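Local coordinates for IMC sub-compartment protein ISP1 (Toxoplasma gondii, PDB 4CHM) that adopts a pleckstrin homology fold and serves as a sub-compartment protein of the inner membrane complex, critical for parasite replication, at residues 62-70 and 112-123. Numbering follows the deposited sequence.
Sequences LSDIKALLH and KTCFVDLLKKLK. With SO4 (sulfate ion), chain E.
Bends at the third and fourth torsions of K123 turn its NZ toward the carbonyls of L62 and I65, while V116, with CG1 set anti to its backbone N (chi1 170°), lays that methyl over the ring of H70. K123 and V116 belong to the C-terminal helix of the pleckstrin homology fold, which here runs nearly antiparallel to the edge strand 65-69, their axes 10.0 Å apart at closest approach. Leucine suits 62 and 68 because its two methyls can meet different atoms of the helix. L68 crosses L119 at about a right angle, its CD1 lying 3.6 Å from L119 CB, while its CD2 approaches L119 CG and CD1. L62 sends CD2 against L122 CB (3.7 Å) and slides CD1 past L119 CD1, which also meets I65 CD1. Y42 of strand 35-43 packs on both L62 and L122, and V91 of strand 90-95 on L68 and V116, tying the helix to the rest of the sheet.

Valine suits position 116 because its two methyls divide the work: CG1 stands 4.2 Å from the H70 ring centroid in a CH-pi contact, and CG2 rests on H70 CB. At its edge the same ring gives a nearly straight bond (172°) from NE2 to O3 of a sulfate, probably from the crystallisation liquor; K120 NZ donates to the same O3, and Q74 NE2 is hydrogen-bonded to the anion as well. A lysine at 123 can rest its CG against L62 CG and still bring its ammonium to the carbonyls of L62, in the 3-10 turn, and of I65, the first residue of the strand. K123 NZ donates to I65 O at 3.1 Å. The bond from K123 NZ to L62 O is 3.0 Å long, and I65 N approaches that same oxygen from the opposite face of its carbonyl plane.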
loop_
_atom_site.group_PDB
_atom_site.type_symbol
_atom_site.label_atom_id
_atom_site.label_comp_id
_atom_site.label_asym_id
_atom_site.label_seq_id
_atom_site.Cartn_x
_atom_site.Cartn_y
_atom_site.Cartn_z
ATOM N N LEU A 62 -9.059 8.057 3.083
ATOM C CA LEU A 62 -8.224 8.437 1.950
ATOM C C LEU A 62 -7.652 9.834 2.134
ATOM O O LEU A 62 -6.574 10.168 1.624
ATOM C CB LEU A 62 -9.045 8.397 0.674
ATOM C CG LEU A 62 -8.344 7.696 -0.461
ATOM C CD1 LEU A 62 -7.965 6.291 -0.031
ATOM C CD2 LEU A 62 -9.258 7.667 -1.666
ATOM N N SER A 63 -8.406 10.670 2.825
ATOM C CA SER A 63 -8.035 12.041 2.959
ATOM C C SER A 63 -6.931 12.190 4.014
ATOM O O SER A 63 -6.297 13.229 4.094
ATOM C CB SER A 63 -9.259 12.899 3.287
ATOM O OG SER A 63 -9.904 12.435 4.464
ATOM N N ASP A 64 -6.638 11.115 4.750
ATOM C CA ASP A 64 -5.511 11.133 5.691
ATOM C C ASP A 64 -4.214 10.603 5.071
ATOM O O ASP A 64 -3.188 10.520 5.730
ATOM C CB ASP A 64 -5.848 10.333 6.952
ATOM C CG ASP A 64 -4.791 10.475 8.026
ATOM O OD1 ASP A 64 -4.295 11.597 8.222
ATOM O OD2 ASP A 64 -4.422 9.463 8.649
ATOM N N ILE A 65 -4.281 10.195 3.822
ATOM C CA ILE A 65 -3.119 9.669 3.162
ATOM C C ILE A 65 -2.500 10.783 2.351
ATOM O O ILE A 65 -2.967 11.109 1.278
ATOM C CB ILE A 65 -3.455 8.462 2.267
ATOM C CG1 ILE A 65 -3.989 7.309 3.124
ATOM C CG2 ILE A 65 -2.195 8.000 1.523
ATOM C CD1 ILE A 65 -4.853 6.320 2.349
ATOM N N LYS A 66 -1.482 11.399 2.935
ATOM C CA LYS A 66 -0.835 12.570 2.405
ATOM C C LYS A 66 0.028 12.207 1.182
ATOM O O LYS A 66 0.133 12.985 0.241
ATOM C CB LYS A 66 0.043 13.162 3.507
ATOM C CG LYS A 66 0.676 14.506 3.217
ATOM C CD LYS A 66 1.601 14.878 4.380
ATOM C CE LYS A 66 2.812 15.685 3.928
ATOM N NZ LYS A 66 2.404 16.866 3.120
ATOM N N ALA A 67 0.633 11.025 1.199
ATOM C CA ALA A 67 1.620 10.660 0.160
ATOM C C ALA A 67 1.816 9.144 0.129
ATOM O O ALA A 67 1.684 8.486 1.154
ATOM C CB ALA A 67 2.961 11.348 0.435
ATOM N N LEU A 68 2.273 8.614 -0.976
ATOM C CA LEU A 68 2.693 7.254 -1.009
ATOM C C LEU A 68 4.170 7.180 -1.247
ATOM O O LEU A 68 4.650 7.689 -2.197
ATOM C CB LEU A 68 1.937 6.438 -2.040
ATOM C CG LEU A 68 0.435 6.442 -2.005
ATOM C CD1 LEU A 68 -0.118 6.250 -3.374
ATOM C CD2 LEU A 68 -0.160 5.486 -1.020
ATOM N N LEU A 69 4.867 6.494 -0.358
ATOM C CA LEU A 69 6.283 6.237 -0.513
ATOM C C LEU A 69 6.458 4.922 -1.276
ATOM O O LEU A 69 6.042 3.877 -0.808
ATOM C CB LEU A 69 6.926 6.124 0.866
ATOM C CG LEU A 69 6.623 7.207 1.901
ATOM C CD1 LEU A 69 7.533 7.148 3.117
ATOM C CD2 LEU A 69 6.681 8.574 1.262
ATOM N N HIS A 70 7.024 4.986 -2.475
ATOM C CA HIS A 70 7.259 3.784 -3.263
ATOM C C HIS A 70 8.661 3.568 -3.837
ATOM O O HIS A 70 9.056 2.449 -4.042
ATOM C CB HIS A 70 6.219 3.657 -4.364
ATOM C CG HIS A 70 6.208 4.809 -5.309
ATOM N ND1 HIS A 70 6.722 4.728 -6.579
ATOM C CD2 HIS A 70 5.762 6.076 -5.164
ATOM C CE1 HIS A 70 6.575 5.888 -7.183
ATOM N NE2 HIS A 70 6.009 6.727 -6.343
ATOM N N LYS A 112 2.512 -3.951 -6.307
ATOM C CA LYS A 112 3.036 -2.785 -5.647
ATOM C C LYS A 112 2.856 -1.607 -6.613
ATOM O O LYS A 112 2.358 -0.588 -6.238
ATOM C CB LYS A 112 4.523 -3.004 -5.350
ATOM C CG LYS A 112 5.265 -1.902 -4.613
ATOM C CD LYS A 112 5.446 -0.661 -5.462
ATOM C CE LYS A 112 6.866 -0.153 -5.469
ATOM N NZ LYS A 112 7.794 -0.881 -6.347
ATOM N N THR A 113 3.218 -1.810 -7.872
ATOM C CA THR A 113 3.135 -0.764 -8.865
ATOM C C THR A 113 1.712 -0.332 -9.154
ATOM O O THR A 113 1.431 0.839 -9.152
ATOM C CB THR A 113 3.817 -1.151 -10.186
ATOM O OG1 THR A 113 5.164 -1.498 -9.950
ATOM C CG2 THR A 113 3.777 -0.018 -11.123
ATOM N N CYS A 114 0.819 -1.292 -9.332
ATOM C CA CYS A 114 -0.618 -0.992 -9.542
ATOM C C CYS A 114 -1.247 -0.244 -8.414
ATOM O O CYS A 114 -2.135 0.558 -8.642
ATOM C CB CYS A 114 -1.438 -2.266 -9.780
ATOM S SG CYS A 114 -1.158 -2.995 -11.382
ATOM N N PHE A 115 -0.889 -0.607 -7.181
ATOM C CA PHE A 115 -1.452 0.056 -6.025
ATOM C C PHE A 115 -1.197 1.539 -6.050
ATOM O O PHE A 115 -2.074 2.340 -5.651
ATOM C CB PHE A 115 -0.891 -0.503 -4.720
ATOM C CG PHE A 115 -1.581 0.048 -3.488
ATOM C CD1 PHE A 115 -2.907 -0.297 -3.206
ATOM C CD2 PHE A 115 -0.902 0.825 -2.589
ATOM C CE1 PHE A 115 -3.539 0.143 -2.036
ATOM C CE2 PHE A 115 -1.546 1.343 -1.448
ATOM C CZ PHE A 115 -2.861 0.983 -1.171
ATOM N N VAL A 116 0.036 1.915 -6.375
ATOM C CA VAL A 116 0.406 3.344 -6.405
ATOM C C VAL A 116 -0.476 4.115 -7.394
ATOM O O VAL A 116 -1.056 5.137 -7.040
ATOM C CB VAL A 116 1.926 3.555 -6.689
ATOM C CG1 VAL A 116 2.239 5.019 -6.961
ATOM C CG2 VAL A 116 2.750 3.073 -5.486
ATOM N N ASP A 117 -0.653 3.579 -8.585
ATOM C CA ASP A 117 -1.543 4.163 -9.579
ATOM C C ASP A 117 -2.998 4.200 -9.166
ATOM O O ASP A 117 -3.631 5.201 -9.301
ATOM C CB ASP A 117 -1.442 3.398 -10.874
ATOM C CG ASP A 117 -0.085 3.478 -11.477
ATOM O OD1 ASP A 117 0.461 4.567 -11.556
ATOM O OD2 ASP A 117 0.440 2.457 -11.856
ATOM N N LEU A 118 -3.511 3.112 -8.627
ATOM C CA LEU A 118 -4.889 3.057 -8.197
ATOM C C LEU A 118 -5.203 4.056 -7.085
ATOM O O LEU A 118 -6.237 4.662 -7.089
ATOM C CB LEU A 118 -5.245 1.649 -7.734
ATOM C CG LEU A 118 -6.658 1.449 -7.212
ATOM C CD1 LEU A 118 -7.684 1.717 -8.284
ATOM C CD2 LEU A 118 -6.858 0.091 -6.585
ATOM N N LEU A 119 -4.309 4.187 -6.129
ATOM C CA LEU A 119 -4.494 5.105 -5.032
ATOM C C LEU A 119 -4.520 6.543 -5.518
ATOM O O LEU A 119 -5.292 7.345 -5.076
ATOM C CB LEU A 119 -3.425 4.903 -3.999
ATOM C CG LEU A 119 -3.911 4.604 -2.606
ATOM C CD1 LEU A 119 -4.242 5.880 -1.898
ATOM C CD2 LEU A 119 -5.076 3.656 -2.566
ATOM N N LYS A 120 -3.660 6.834 -6.468
ATOM C CA LYS A 120 -3.655 8.112 -7.087
ATOM C C LYS A 120 -4.995 8.345 -7.765
ATOM O O LYS A 120 -5.535 9.404 -7.637
ATOM C CB LYS A 120 -2.498 8.210 -8.076
ATOM C CG LYS A 120 -1.251 8.758 -7.412
ATOM C CD LYS A 120 -0.000 8.759 -8.262
ATOM C CE LYS A 120 1.198 8.821 -7.336
ATOM N NZ LYS A 120 2.390 9.546 -7.841
ATOM N N LYS A 121 -5.512 7.346 -8.457
ATOM C CA LYS A 121 -6.772 7.502 -9.134
ATOM C C LYS A 121 -7.909 7.762 -8.152
ATOM O O LYS A 121 -8.640 8.685 -8.331
ATOM C CB LYS A 121 -7.064 6.283 -10.008
ATOM C CG LYS A 121 -6.712 6.463 -11.478
ATOM C CD LYS A 121 -6.690 5.156 -12.271
ATOM C CE LYS A 121 -7.791 5.103 -13.328
ATOM N NZ LYS A 121 -7.295 4.656 -14.665
ATOM N N LEU A 122 -7.993 7.014 -7.068
ATOM C CA LEU A 122 -9.042 7.233 -6.079
ATOM C C LEU A 122 -8.950 8.603 -5.426
ATOM O O LEU A 122 -9.938 9.278 -5.226
ATOM C CB LEU A 122 -8.974 6.174 -5.003
ATOM C CG LEU A 122 -9.179 4.743 -5.440
ATOM C CD1 LEU A 122 -8.829 3.828 -4.306
ATOM C CD2 LEU A 122 -10.609 4.540 -5.856
ATOM N N LYS A 123 -7.738 9.003 -5.104
ATOM C CA LYS A 123 -7.446 10.340 -4.547
ATOM C C LYS A 123 -7.812 11.467 -5.520
ATOM O O LYS A 123 -8.467 12.431 -5.136
ATOM C CB LYS A 123 -5.974 10.465 -4.127
ATOM C CG LYS A 123 -5.682 9.944 -2.719
ATOM C CD LYS A 123 -4.306 10.373 -2.219
ATOM C CE LYS A 123 -4.339 11.776 -1.616
ATOM N NZ LYS A 123 -5.356 11.906 -0.513
HETATM S S SO4 E . 6.173 10.368 -6.886
HETATM O O1 SO4 E . 6.875 10.586 -8.176
HETATM O O2 SO4 E . 7.163 10.150 -5.845
HETATM O O3 SO4 E . 5.287 9.181 -7.004
HETATM O O4 SO4 E . 5.348 11.527 -6.563
HETATM O O HOH W 1 10.878 0.380 -5.439
#